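Local coordinates for protein farnesyl diphosphate synthase (Rhodobacter capsulatus, PDB 3M0G) that probably condenses isopentenyl diphosphate with allylic diphosphates, using magnesium, to build the longer prenyl diphosphates that feed carotenoid and related isoprenoid synthesis, at residues S4-E9 / L48-A53; Q11-T16 / Q62-A67; L68-L73 / I183-Q188. All blocks are in the same frame, centred on the assembly; numbering follows the deposited sequence.

How the interactions relate
In the all-helical prenyl synthase fold two of these contacts sit toward the outside and the third near the middle. Helix 3-23 supplies one side of both interaction 1 and interaction 2, first against helix 44-55 and then, about two turns on, against helix 60-81; their centres lie about 10 Å apart and their segments alternate along the chain. Interaction 3 opens only after both have closed: helix 60-81 carries on from interaction 2 and meets helix 168-194, about 6 Å from the centre of the chain against about 14 Å for the other two. L48 packs on I183 and A186, A67 on I50, and V14 on L68, and these contacts link the three helix pairs.

Interaction 1 (S4-E9 / L48-A53); sequences SERLKE and LAIESA
The N-terminal helix 3-23 is fastened to helix 44-55 by a charge pair in which R6 lays one face of its guanidinium group over the carboxylate of E51. NH1 of R6 is 2.8 Å from OE2 of E51, a salt bridge, yet OE2 hangs over the face of the group, where it takes no hydrogen bond from it. The two flat groups stand nearly upright to each other, 85° apart, with OE1 of E51 3.3 Å from NH2 of R6, so the attraction is one of charge. R6 gets there by sending CG anti to the backbone N (chi1 -169°) and then bending at chi2. In this prenyl synthase helical bundle, helix 44-55 also touches helices 275-285 and 60-81: E51 meets T276 and L277 of the former, and F47 packs against R6. Beside the salt bridge, CG2 of I50 reaches NH1 of R6 at 3.5 Å, approaching obliquely. A leucine in place of R6 would probably leave the buried carboxylate of E51 without this positive mate and take away the group packed beside I50. I50 also meets M60 and A67 of helix 60-81.

Interaction 2 (Q11-T16 / Q62-A67); sequences QDAVET and QAMPAA. Unlike the reference sequence in segment 11-16: A13 (reference Gly), T16 (reference Ala).
M64, a selenomethionine in this crystal, reaches from helix 60-81 to the side of helix 3-23 and makes both of the close side-chain contacts between 11-16 and 62-67. These are apolar. Its methyl CE comes to 3.9 Å from CB of A13, while the selenium SE lies 4.1 Å from CG2 of V14, so neighbouring atoms of one side chain serve two successive residues of the N-terminal helix. A fully extended first torsion (chi1 180°) carries the M64 chain out from its own helix; bends at chi2 and chi3 then turn the methyl toward A13. V14 meets it at a slant, offering CG2. Between these segments the backbones stay apart, V14 and A67 being the nearest pair with 7.6 Å between their CA atoms, and A46 of helix 44-55 touches both of them. A13 also meets M60, and V14 meets L68, both of helix 60-81.

The polar interactions stay within each helix or go to other partners. OG1 of T16 donates to the carbonyl O of D12 at 2.9 Å, on the face turned from M64, while E15 forms a salt bridge with R43 and D12 one with K8. A13 and T16 both differ from the reference sequence.

Helix 60-81 is kinked at P65 and A66, where neither N bonds to the turn before; P65 has no N-H to give, and A66 N makes a weak bond of 3.0 Å to O of A63. Through M64 the N-terminal helix packs on this kinked helix in the all-helical fold of the polyprenyl synthases.

Interaction 3 (L68-L73 / I183-Q188); sequences LAVEAL and ISFAAQ
V70 of helix 60-81 packs on F185 and A186 of helix 168-194, and all three residues are buried. The closer part is at the phenyl ring: CG2 of V70 lies 3.9 Å from CD2 of F185, at the ring's edge and near its plane, and CB of V70 stands 4.0 Å from CE2 of the same ring. The valine therefore meets the rim of the aromatic group instead of lying over its face. F185, whose CG sits across from its own backbone N (chi1 170°), brings that rim to V70 as the two side chains run antiparallel alongside one another. A186 is the looser partner, its CB 4.3 Å from CG2 of V70, although the V70 and A186 CA atoms are the nearest pair, at 6.7 Å. Such a small residue lets the two helices come close at this point of the all-helical prenyl synthase core. F185 continues into L136, A139 and L140 of helix 130-144.

The character changes on the side of helix 168-194 that is partly exposed and partly covered by helix 199-219. S184 and Q188 take no part in the contact with 68-73 and pair one turn apart: NE2 of Q188 donates to OG of S184 at 2.7 Å, the hydroxyl oxygen lying 16° out of the amide plane, with an N-H...O angle of 137°, so the bond is far from straight. OE1 of Q188 accepts a hydrogen bond from R198.

Interaction 1 (S4-E9 / L48-A53)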
loop_
_atom_site.group_PDB
_atom_site.type_symbol
_atom_site.label_atom_id
_atom_site.label_comp_id
_atom_site.label_asym_id
_atom_site.label_seq_id
_atom_site.Cartn_x
_atom_site.Cartn_y
_atom_site.Cartn_z
ATOM N N SER B 4 20.712 16.639 -18.211
ATOM C CA SER B 4 19.559 16.587 -19.110
ATOM C C SER B 4 19.481 15.266 -19.870
ATOM O O SER B 4 18.413 14.643 -19.947
ATOM C CB SER B 4 19.601 17.748 -20.103
ATOM O OG SER B 4 18.419 17.779 -20.887
ATOM N N GLU B 5 20.616 14.851 -20.422
ATOM C CA GLU B 5 20.718 13.594 -21.145
ATOM C C GLU B 5 20.460 12.432 -20.195
ATOM O O GLU B 5 19.708 11.526 -20.526
ATOM C CB GLU B 5 22.103 13.462 -21.791
ATOM C CG GLU B 5 22.278 12.263 -22.716
ATOM C CD GLU B 5 23.740 11.884 -22.925
ATOM O OE1 GLU B 5 24.501 11.849 -21.930
ATOM O OE2 GLU B 5 24.124 11.607 -24.080
ATOM N N ARG B 6 21.079 12.481 -19.017
ATOM C CA ARG B 6 20.897 11.457 -17.993
ATOM C C ARG B 6 19.432 11.375 -17.547
ATOM O O ARG B 6 18.894 10.285 -17.346
ATOM C CB ARG B 6 21.824 11.716 -16.798
ATOM C CG ARG B 6 21.911 10.565 -15.796
ATOM C CD ARG B 6 22.491 9.305 -16.432
ATOM N NE ARG B 6 22.103 8.099 -15.706
ATOM C CZ ARG B 6 22.882 7.445 -14.848
ATOM N NH1 ARG B 6 22.421 6.360 -14.243
ATOM N NH2 ARG B 6 24.107 7.875 -14.572
ATOM N N LEU B 7 18.797 12.536 -17.418
ATOM C CA LEU B 7 17.395 12.627 -17.046
ATOM C C LEU B 7 16.525 11.992 -18.126
ATOM O O LEU B 7 15.575 11.269 -17.824
ATOM C CB LEU B 7 17.016 14.097 -16.846
ATOM C CG LEU B 7 15.889 14.508 -15.898
ATOM C CD1 LEU B 7 15.692 13.531 -14.733
ATOM C CD2 LEU B 7 16.151 15.938 -15.387
ATOM N N LYS B 8 16.883 12.253 -19.380
ATOM C CA LYS B 8 16.171 11.728 -20.541
ATOM C C LYS B 8 16.335 10.210 -20.668
ATOM O O LYS B 8 15.370 9.510 -20.994
ATOM C CB LYS B 8 16.662 12.419 -21.816
ATOM C CG LYS B 8 15.561 12.927 -22.740
ATOM C CD LYS B 8 14.840 11.807 -23.486
ATOM C CE LYS B 8 13.678 12.360 -24.306
ATOM N NZ LYS B 8 12.747 11.283 -24.740
ATOM N N GLU B 9 17.550 9.714 -20.407
ATOM C CA GLU B 9 17.836 8.272 -20.413
ATOM C C GLU B 9 17.005 7.522 -19.368
ATOM O O GLU B 9 16.463 6.448 -19.655
ATOM C CB GLU B 9 19.334 7.999 -20.199
ATOM C CG GLU B 9 20.211 8.312 -21.407
ATOM C CD GLU B 9 21.714 8.241 -21.112
ATOM O OE1 GLU B 9 22.425 9.229 -21.429
ATOM O OE2 GLU B 9 22.185 7.211 -20.571
ATOM N N LEU B 48 16.543 9.790 -8.851
ATOM C CA LEU B 48 17.265 9.769 -7.574
ATOM C C LEU B 48 17.619 8.373 -7.047
ATOM O O LEU B 48 18.678 8.188 -6.414
ATOM C CB LEU B 48 16.457 10.510 -6.503
ATOM C CG LEU B 48 16.365 12.039 -6.577
ATOM C CD1 LEU B 48 15.417 12.490 -5.469
ATOM C CD2 LEU B 48 17.710 12.667 -6.372
ATOM N N ALA B 49 16.760 7.403 -7.332
ATOM C CA ALA B 49 16.984 6.023 -6.937
ATOM C C ALA B 49 18.123 5.470 -7.763
ATOM O O ALA B 49 19.091 4.919 -7.227
ATOM C CB ALA B 49 15.718 5.188 -7.164
ATOM N N ILE B 50 18.007 5.636 -9.077
ATOM C CA ILE B 50 19.027 5.123 -10.007
ATOM C C ILE B 50 20.383 5.803 -9.832
ATOM O O ILE B 50 21.460 5.176 -10.027
ATOM C CB ILE B 50 18.547 5.255 -11.478
ATOM C CG1 ILE B 50 17.420 4.246 -11.748
ATOM C CG2 ILE B 50 19.719 5.028 -12.458
ATOM C CD1 ILE B 50 16.526 4.553 -12.969
ATOM N N GLU B 51 20.332 7.100 -9.532
ATOM C CA GLU B 51 21.536 7.881 -9.407
ATOM C C GLU B 51 22.248 7.583 -8.102
ATOM O O GLU B 51 23.465 7.543 -8.049
ATOM C CB GLU B 51 21.234 9.367 -9.548
ATOM C CG GLU B 51 20.712 9.767 -10.930
ATOM C CD GLU B 51 21.539 9.228 -12.079
ATOM O OE1 GLU B 51 22.687 9.700 -12.286
ATOM O OE2 GLU B 51 21.034 8.330 -12.793
ATOM N N SER B 52 21.476 7.346 -7.051
ATOM C CA SER B 52 22.055 7.043 -5.753
ATOM C C SER B 52 22.567 5.612 -5.720
ATOM O O SER B 52 23.489 5.313 -4.967
ATOM C CB SER B 52 21.043 7.297 -4.631
ATOM O OG SER B 52 19.912 6.451 -4.747
ATOM N N ALA B 53 21.983 4.737 -6.544
ATOM C CA ALA B 53 22.496 3.374 -6.700
ATOM C C ALA B 53 23.832 3.417 -7.425
ATOM O O ALA B 53 24.800 2.778 -6.998
ATOM C CB ALA B 53 21.505 2.491 -7.458
#

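Interaction 2 (Q11-T16 / Q62-A67)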
loop_
_atom_site.group_PDB
_atom_site.type_symbol
_atom_site.label_atom_id
_atom_site.label_comp_id
_atom_site.label_asym_id
_atom_site.label_seq_id
_atom_site.Cartn_x
_atom_site.Cartn_y
_atom_site.Cartn_z
ATOM N N GLN B 11 14.091 8.672 -17.916
ATOM C CA GLN B 11 12.680 8.743 -18.344
ATOM C C GLN B 11 12.294 7.627 -19.335
ATOM O O GLN B 11 11.303 6.913 -19.126
ATOM C CB GLN B 11 12.354 10.116 -18.940
ATOM C CG GLN B 11 12.254 11.227 -17.919
ATOM C CD GLN B 11 12.516 12.613 -18.491
ATOM O OE1 GLN B 11 12.917 12.772 -19.647
ATOM N NE2 GLN B 11 12.297 13.619 -17.675
ATOM N N ASP B 12 13.102 7.468 -20.382
ATOM C CA ASP B 12 12.863 6.487 -21.447
ATOM C C ASP B 12 12.928 5.051 -20.937
ATOM O O ASP B 12 12.162 4.195 -21.373
ATOM C CB ASP B 12 13.915 6.621 -22.553
ATOM C CG ASP B 12 13.767 7.884 -23.383
ATOM O OD1 ASP B 12 12.691 8.513 -23.410
ATOM O OD2 ASP B 12 14.757 8.239 -24.045
ATOM N N ALA B 13 13.877 4.792 -20.042
ATOM C CA ALA B 13 14.071 3.463 -19.499
ATOM C C ALA B 13 12.911 3.136 -18.572
ATOM O O ALA B 13 12.362 2.038 -18.636
ATOM C CB ALA B 13 15.395 3.376 -18.769
ATOM N N VAL B 14 12.523 4.107 -17.742
ATOM C CA VAL B 14 11.414 3.911 -16.804
ATOM C C VAL B 14 10.078 3.734 -17.506
ATOM O O VAL B 14 9.308 2.854 -17.127
ATOM C CB VAL B 14 11.322 5.021 -15.744
ATOM C CG1 VAL B 14 10.077 4.827 -14.858
ATOM C CG2 VAL B 14 12.563 5.016 -14.881
ATOM N N GLU B 15 9.804 4.555 -18.520
ATOM C CA GLU B 15 8.563 4.432 -19.289
ATOM C C GLU B 15 8.358 3.039 -19.879
ATOM O O GLU B 15 7.255 2.499 -19.822
ATOM C CB GLU B 15 8.476 5.509 -20.382
ATOM C CG GLU B 15 7.141 5.557 -21.122
ATOM C CD GLU B 15 6.049 6.321 -20.376
ATOM O OE1 GLU B 15 6.134 6.473 -19.139
ATOM O OE2 GLU B 15 5.097 6.776 -21.047
ATOM N N THR B 16 9.429 2.455 -20.429
ATOM C CA THR B 16 9.381 1.145 -21.047
ATOM C C THR B 16 9.180 0.067 -19.993
ATOM O O THR B 16 8.319 -0.801 -20.138
ATOM C CB THR B 16 10.700 0.844 -21.840
ATOM O OG1 THR B 16 11.000 1.939 -22.705
ATOM C CG2 THR B 16 10.571 -0.429 -22.669
ATOM N N GLN B 62 19.979 -3.387 -12.061
ATOM C CA GLN B 62 19.792 -3.835 -10.676
ATOM C C GLN B 62 18.922 -2.859 -9.865
ATOM O O GLN B 62 18.140 -3.286 -9.013
ATOM C CB GLN B 62 21.131 -4.079 -9.980
ATOM C CG GLN B 62 21.002 -4.550 -8.533
ATOM C CD GLN B 62 22.333 -4.834 -7.872
ATOM O OE1 GLN B 62 23.344 -5.082 -8.539
ATOM N NE2 GLN B 62 22.342 -4.801 -6.553
ATOM N N ALA B 63 19.056 -1.562 -10.135
ATOM C CA ALA B 63 18.279 -0.525 -9.399
ATOM C C ALA B 63 16.846 -0.321 -9.883
ATOM O O ALA B 63 16.024 0.277 -9.173
ATOM C CB ALA B 63 19.014 0.816 -9.446
HETATM N N MSE B 64 16.540 -0.803 -11.086
HETATM C CA MSE B 64 15.270 -0.459 -11.750
HETATM C C MSE B 64 13.979 -0.773 -10.956
HETATM O O MSE B 64 13.069 0.085 -10.895
HETATM C CB MSE B 64 15.195 -1.063 -13.149
HETATM C CG MSE B 64 13.901 -0.745 -13.869
HETATM SE SE MSE B 64 13.771 1.162 -14.235
HETATM C CE MSE B 64 15.235 1.284 -15.472
ATOM N N PRO B 65 13.880 -1.987 -10.358
ATOM C CA PRO B 65 12.665 -2.260 -9.584
ATOM C C PRO B 65 12.430 -1.242 -8.464
ATOM O O PRO B 65 11.288 -0.965 -8.140
ATOM C CB PRO B 65 12.913 -3.655 -9.002
ATOM C CG PRO B 65 13.921 -4.269 -9.942
ATOM C CD PRO B 65 14.795 -3.144 -10.360
ATOM N N ALA B 66 13.500 -0.697 -7.891
ATOM C CA ALA B 66 13.360 0.330 -6.861
ATOM C C ALA B 66 12.857 1.649 -7.456
ATOM O O ALA B 66 12.011 2.327 -6.861
ATOM C CB ALA B 66 14.666 0.532 -6.108
ATOM N N ALA B 67 13.375 1.985 -8.633
ATOM C CA ALA B 67 12.952 3.165 -9.381
ATOM C C ALA B 67 11.497 3.034 -9.767
ATOM O O ALA B 67 10.732 3.991 -9.667
ATOM C CB ALA B 67 13.800 3.331 -10.626
#

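Interaction 3 (L68-L73 / I183-Q188)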
loop_
_atom_site.group_PDB
_atom_site.type_symbol
_atom_site.label_atom_id
_atom_site.label_comp_id
_atom_site.label_asym_id
_atom_site.label_seq_id
_atom_site.Cartn_x
_atom_site.Cartn_y
_atom_site.Cartn_z
ATOM N N LEU B 68 11.124 1.836 -10.212
ATOM C CA LEU B 68 9.746 1.544 -10.567
ATOM C C LEU B 68 8.818 1.664 -9.364
ATOM O O LEU B 68 7.737 2.263 -9.447
ATOM C CB LEU B 68 9.647 0.164 -11.218
ATOM C CG LEU B 68 10.132 0.116 -12.670
ATOM C CD1 LEU B 68 9.896 -1.264 -13.301
ATOM C CD2 LEU B 68 9.465 1.218 -13.494
ATOM N N ALA B 69 9.250 1.118 -8.232
ATOM C CA ALA B 69 8.430 1.152 -7.017
ATOM C C ALA B 69 8.102 2.576 -6.586
ATOM O O ALA B 69 6.939 2.857 -6.223
ATOM C CB ALA B 69 9.109 0.391 -5.871
ATOM N N VAL B 70 9.106 3.460 -6.585
ATOM C CA VAL B 70 8.882 4.843 -6.166
ATOM C C VAL B 70 8.017 5.618 -7.148
ATOM O O VAL B 70 7.215 6.442 -6.728
ATOM C CB VAL B 70 10.199 5.632 -5.735
ATOM C CG1 VAL B 70 11.083 6.018 -6.915
ATOM C CG2 VAL B 70 9.864 6.858 -4.910
ATOM N N GLU B 71 8.169 5.341 -8.444
ATOM C CA GLU B 71 7.290 5.956 -9.443
ATOM C C GLU B 71 5.856 5.434 -9.326
ATOM O O GLU B 71 4.884 6.195 -9.446
ATOM C CB GLU B 71 7.840 5.741 -10.844
ATOM C CG GLU B 71 9.057 6.580 -11.155
ATOM C CD GLU B 71 8.754 8.082 -11.153
ATOM O OE1 GLU B 71 7.740 8.492 -11.754
ATOM O OE2 GLU B 71 9.543 8.842 -10.549
ATOM N N ALA B 72 5.727 4.132 -9.076
ATOM C CA ALA B 72 4.423 3.537 -8.783
ATOM C C ALA B 72 3.757 4.182 -7.573
ATOM O O ALA B 72 2.570 4.503 -7.612
ATOM C CB ALA B 72 4.553 2.031 -8.579
ATOM N N LEU B 73 4.517 4.352 -6.487
ATOM C CA LEU B 73 3.983 4.919 -5.261
ATOM C C LEU B 73 3.573 6.383 -5.538
ATOM O O LEU B 73 2.507 6.830 -5.103
ATOM C CB LEU B 73 5.009 4.792 -4.100
ATOM C CG LEU B 73 4.606 4.828 -2.603
ATOM C CD1 LEU B 73 3.884 6.107 -2.246
ATOM C CD2 LEU B 73 3.755 3.601 -2.168
ATOM N N ILE B 183 10.851 11.639 -1.604
ATOM C CA ILE B 183 12.151 11.988 -2.220
ATOM C C ILE B 183 13.323 11.400 -1.434
ATOM O O ILE B 183 14.361 11.019 -2.036
ATOM C CB ILE B 183 12.295 13.525 -2.396
ATOM C CG1 ILE B 183 11.536 13.984 -3.650
ATOM C CG2 ILE B 183 13.784 13.972 -2.429
ATOM C CD1 ILE B 183 10.782 15.339 -3.475
ATOM N N SER B 184 13.199 11.406 -0.108
ATOM C CA SER B 184 14.218 10.834 0.770
ATOM C C SER B 184 14.301 9.316 0.604
ATOM O O SER B 184 15.407 8.736 0.584
ATOM C CB SER B 184 13.958 11.185 2.238
ATOM O OG SER B 184 14.999 10.634 3.053
ATOM N N PHE B 185 13.141 8.668 0.471
ATOM C CA PHE B 185 13.185 7.262 0.105
ATOM C C PHE B 185 14.003 7.063 -1.163
ATOM O O PHE B 185 14.914 6.249 -1.152
ATOM C CB PHE B 185 11.822 6.621 -0.093
ATOM C CG PHE B 185 11.909 5.241 -0.695
ATOM C CD1 PHE B 185 12.237 4.136 0.111
ATOM C CD2 PHE B 185 11.711 5.038 -2.059
ATOM C CE1 PHE B 185 12.337 2.836 -0.431
ATOM C CE2 PHE B 185 11.792 3.746 -2.601
ATOM C CZ PHE B 185 12.108 2.641 -1.777
ATOM N N ALA B 186 13.673 7.777 -2.254
ATOM C CA ALA B 186 14.392 7.597 -3.545
ATOM C C ALA B 186 15.895 7.790 -3.420
ATOM O O ALA B 186 16.691 7.044 -4.026
ATOM C CB ALA B 186 13.844 8.544 -4.640
ATOM N N ALA B 187 16.281 8.809 -2.655
ATOM C CA ALA B 187 17.676 9.177 -2.503
ATOM C C ALA B 187 18.450 8.149 -1.697
ATOM O O ALA B 187 19.612 7.917 -1.949
ATOM C CB ALA B 187 17.791 10.552 -1.868
ATOM N N GLN B 188 17.783 7.518 -0.742
ATOM C CA GLN B 188 18.423 6.532 0.104
ATOM C C GLN B 188 18.443 5.153 -0.528
ATOM O O GLN B 188 19.159 4.280 -0.056
ATOM C CB GLN B 188 17.703 6.438 1.428
ATOM C CG GLN B 188 17.881 7.627 2.330
ATOM C CD GLN B 188 17.124 7.439 3.601
ATOM O OE1 GLN B 188 17.496 6.607 4.420
ATOM N NE2 GLN B 188 16.035 8.205 3.785
#